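Local structure of sugar ABC transporter substrate-binding protein (Treponema pallidum subsp. pallidum, 5U2P) at residues Thr185-His190 with Ala375-Ala380. The protein is an orphan periplasmic ligand-binding protein that probably captures a still unidentified solute, perhaps a sugar, for an ABC transporter. Residues are numbered along the deposited sequence; the frame is centred on the assembly and turned at random.
Sequences TESFPH and AIDAYA. With EDO (1,2-ethanediol), chain E.
Asp-377 and Ser-187 approach each other with similar first torsions: CG of Asp-377 (chi1 64°) and OG of Ser-187 (chi1 43°) each sit between their own backbone N and carbonyl carbon. The serine torsion turns OG to 3.8 Å from Asp-377 CB, while that of Asp-377 directs its carboxylate, OD2 to a water and OD1 to a bound diol. The backbones themselves set Asp-377 CB 3.5 Å from Pro-189 O. Packing and water join the segments, since no direct hydrogen bond passes between them. The water lies 2.7 Å from both Ser-187 OG and Asp-377 OD2 and also bonds to Thr-185 OG1 and Pro-189 O. Its geometry fits donation to Asp-377 OD2 and Pro-189 O, but with more acceptors in reach than protons the two need not both be served at once. The 185-187 side of the site is shaped by an ST turn, in which Ser-187 N donates to Thr-185 OG1 over 3.2 Å at a nearly straight 163°.

Asp-377 OD1 accepts a 2.8 Å hydrogen bond from O2 of the 1,2-ethanediol, probably a crystallisation additive, which is also held by Asn-140 and Ser-138. Beyond the polar site, CD1 of Ile-376 lies 3.8 Å from CG of Pro-189, the two side chains crossing at about a right angle.

An ST turn and a cis-proline loop leading into the N-cap of helix 191-214, His-190, are thus linked through a buried water to the loop after strand 372-374, within the two-lobed, mixed-sheet fold of the extracellular solute-binding proteins.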
loop_
_atom_site.group_PDB
_atom_site.type_symbol
_atom_site.label_atom_id
_atom_site.label_comp_id
_atom_site.label_asym_id
_atom_site.label_seq_id
_atom_site.Cartn_x
_atom_site.Cartn_y
_atom_site.Cartn_z
ATOM N N THR A 185 4.258 -13.551 3.411
ATOM C CA THR A 185 4.417 -12.253 4.037
ATOM C C THR A 185 4.701 -12.425 5.524
ATOM O O THR A 185 4.586 -13.528 6.061
ATOM C CB THR A 185 3.160 -11.380 3.914
ATOM O OG1 THR A 185 2.169 -11.899 4.808
ATOM C CG2 THR A 185 2.613 -11.370 2.478
ATOM N N GLU A 186 5.036 -11.308 6.161
ATOM C CA GLU A 186 5.235 -11.223 7.605
ATOM C C GLU A 186 3.993 -10.665 8.329
ATOM O O GLU A 186 4.100 -10.132 9.443
ATOM C CB GLU A 186 6.442 -10.333 7.901
ATOM C CG GLU A 186 7.770 -10.879 7.393
ATOM C CD GLU A 186 8.336 -11.952 8.294
ATOM O OE1 GLU A 186 7.811 -13.087 8.272
ATOM O OE2 GLU A 186 9.302 -11.656 9.032
ATOM N N SER A 187 2.824 -10.787 7.703
ATOM C CA SER A 187 1.572 -10.286 8.290
ATOM C C SER A 187 0.394 -11.240 8.104
ATOM O O SER A 187 0.441 -12.174 7.304
ATOM C CB SER A 187 1.234 -8.909 7.708
ATOM O OG SER A 187 1.449 -8.870 6.309
ATOM N N PHE A 188 -0.633 -11.043 8.932
ATOM C CA PHE A 188 -1.909 -11.731 8.785
ATOM C C PHE A 188 -2.963 -10.660 8.551
ATOM O O PHE A 188 -2.812 -9.536 9.019
ATOM C CB PHE A 188 -2.287 -12.566 10.031
ATOM C CG PHE A 188 -1.341 -13.702 10.326
ATOM C CD1 PHE A 188 -1.042 -14.046 11.633
ATOM C CD2 PHE A 188 -0.769 -14.425 9.303
ATOM C CE1 PHE A 188 -0.168 -15.084 11.913
ATOM C CE2 PHE A 188 0.107 -15.466 9.572
ATOM C CZ PHE A 188 0.405 -15.792 10.883
ATOM N N PRO A 189 -4.025 -10.985 7.808
ATOM C CA PRO A 189 -4.170 -12.192 7.006
ATOM C C PRO A 189 -3.250 -12.054 5.805
ATOM O O PRO A 189 -2.655 -10.978 5.638
ATOM C CB PRO A 189 -5.647 -12.187 6.604
ATOM C CG PRO A 189 -6.019 -10.740 6.602
ATOM C CD PRO A 189 -5.171 -10.071 7.649
ATOM N N HIS A 190 -3.120 -13.107 5.015
ATOM C CA HIS A 190 -2.343 -13.012 3.789
ATOM C C HIS A 190 -2.929 -11.956 2.843
ATOM O O HIS A 190 -4.121 -11.687 2.854
ATOM C CB HIS A 190 -2.283 -14.367 3.083
ATOM C CG HIS A 190 -1.407 -14.334 1.878
ATOM N ND1 HIS A 190 -1.899 -14.121 0.608
ATOM C CD2 HIS A 190 -0.061 -14.390 1.760
ATOM C CE1 HIS A 190 -0.891 -14.076 -0.246
ATOM N NE2 HIS A 190 0.237 -14.232 0.430
ATOM N N ALA A 375 -4.859 -1.762 2.294
ATOM C CA ALA A 375 -5.170 -3.117 2.710
ATOM C C ALA A 375 -4.871 -3.331 4.184
ATOM O O ALA A 375 -3.879 -2.830 4.710
ATOM C CB ALA A 375 -4.382 -4.138 1.869
ATOM N N ILE A 376 -5.723 -4.107 4.855
ATOM C CA ILE A 376 -5.598 -4.266 6.295
ATOM C C ILE A 376 -4.288 -4.923 6.753
ATOM O O ILE A 376 -3.882 -4.707 7.901
ATOM C CB ILE A 376 -6.784 -5.066 6.874
ATOM C CG1 ILE A 376 -6.883 -6.446 6.211
ATOM C CG2 ILE A 376 -8.071 -4.275 6.723
ATOM C CD1 ILE A 376 -7.888 -7.421 6.891
ATOM N N ASP A 377 -3.593 -5.654 5.872
ATOM C CA ASP A 377 -2.318 -6.268 6.259
ATOM C C ASP A 377 -1.146 -5.287 6.169
ATOM O O ASP A 377 -0.036 -5.633 6.545
ATOM C CB ASP A 377 -2.008 -7.539 5.421
ATOM C CG ASP A 377 -1.824 -7.270 3.936
ATOM O OD1 ASP A 377 -2.362 -6.259 3.436
ATOM O OD2 ASP A 377 -1.164 -8.118 3.257
ATOM N N ALA A 378 -1.391 -4.077 5.676
ATOM C CA ALA A 378 -0.305 -3.104 5.501
ATOM C C ALA A 378 -0.032 -2.343 6.796
ATOM O O ALA A 378 1.040 -1.747 6.960
ATOM C CB ALA A 378 -0.627 -2.141 4.385
ATOM N N TYR A 379 -0.996 -2.370 7.717
ATOM C CA TYR A 379 -0.870 -1.652 8.989
ATOM C C TYR A 379 0.170 -2.344 9.887
ATOM O O TYR A 379 0.289 -3.579 9.891
ATOM C CB TYR A 379 -2.227 -1.581 9.710
ATOM C CG TYR A 379 -3.254 -0.731 9.043
ATOM C CD1 TYR A 379 -4.071 -1.236 8.039
ATOM C CD2 TYR A 379 -3.399 0.608 9.392
ATOM C CE1 TYR A 379 -5.007 -0.432 7.413
ATOM C CE2 TYR A 379 -4.329 1.403 8.785
ATOM C CZ TYR A 379 -5.143 0.886 7.809
ATOM O OH TYR A 379 -6.065 1.700 7.212
ATOM N N ALA A 380 0.903 -1.551 10.669
ATOM C CA ALA A 380 1.903 -2.092 11.591
ATOM C C ALA A 380 1.317 -3.184 12.503
ATOM O O ALA A 380 1.967 -4.192 12.772
ATOM C CB ALA A 380 2.484 -0.972 12.435
HETATM C C1 EDO E . 0.830 -4.286 0.724
HETATM O O1 EDO E . 0.670 -4.537 -0.671
HETATM C C2 EDO E . -0.403 -4.654 1.535
HETATM O O2 EDO E . -1.289 -5.575 0.902
HETATM O O HOH W 1 -0.133 -10.263 4.603
HETATM O O HOH W 2 2.111 -7.032 3.718
#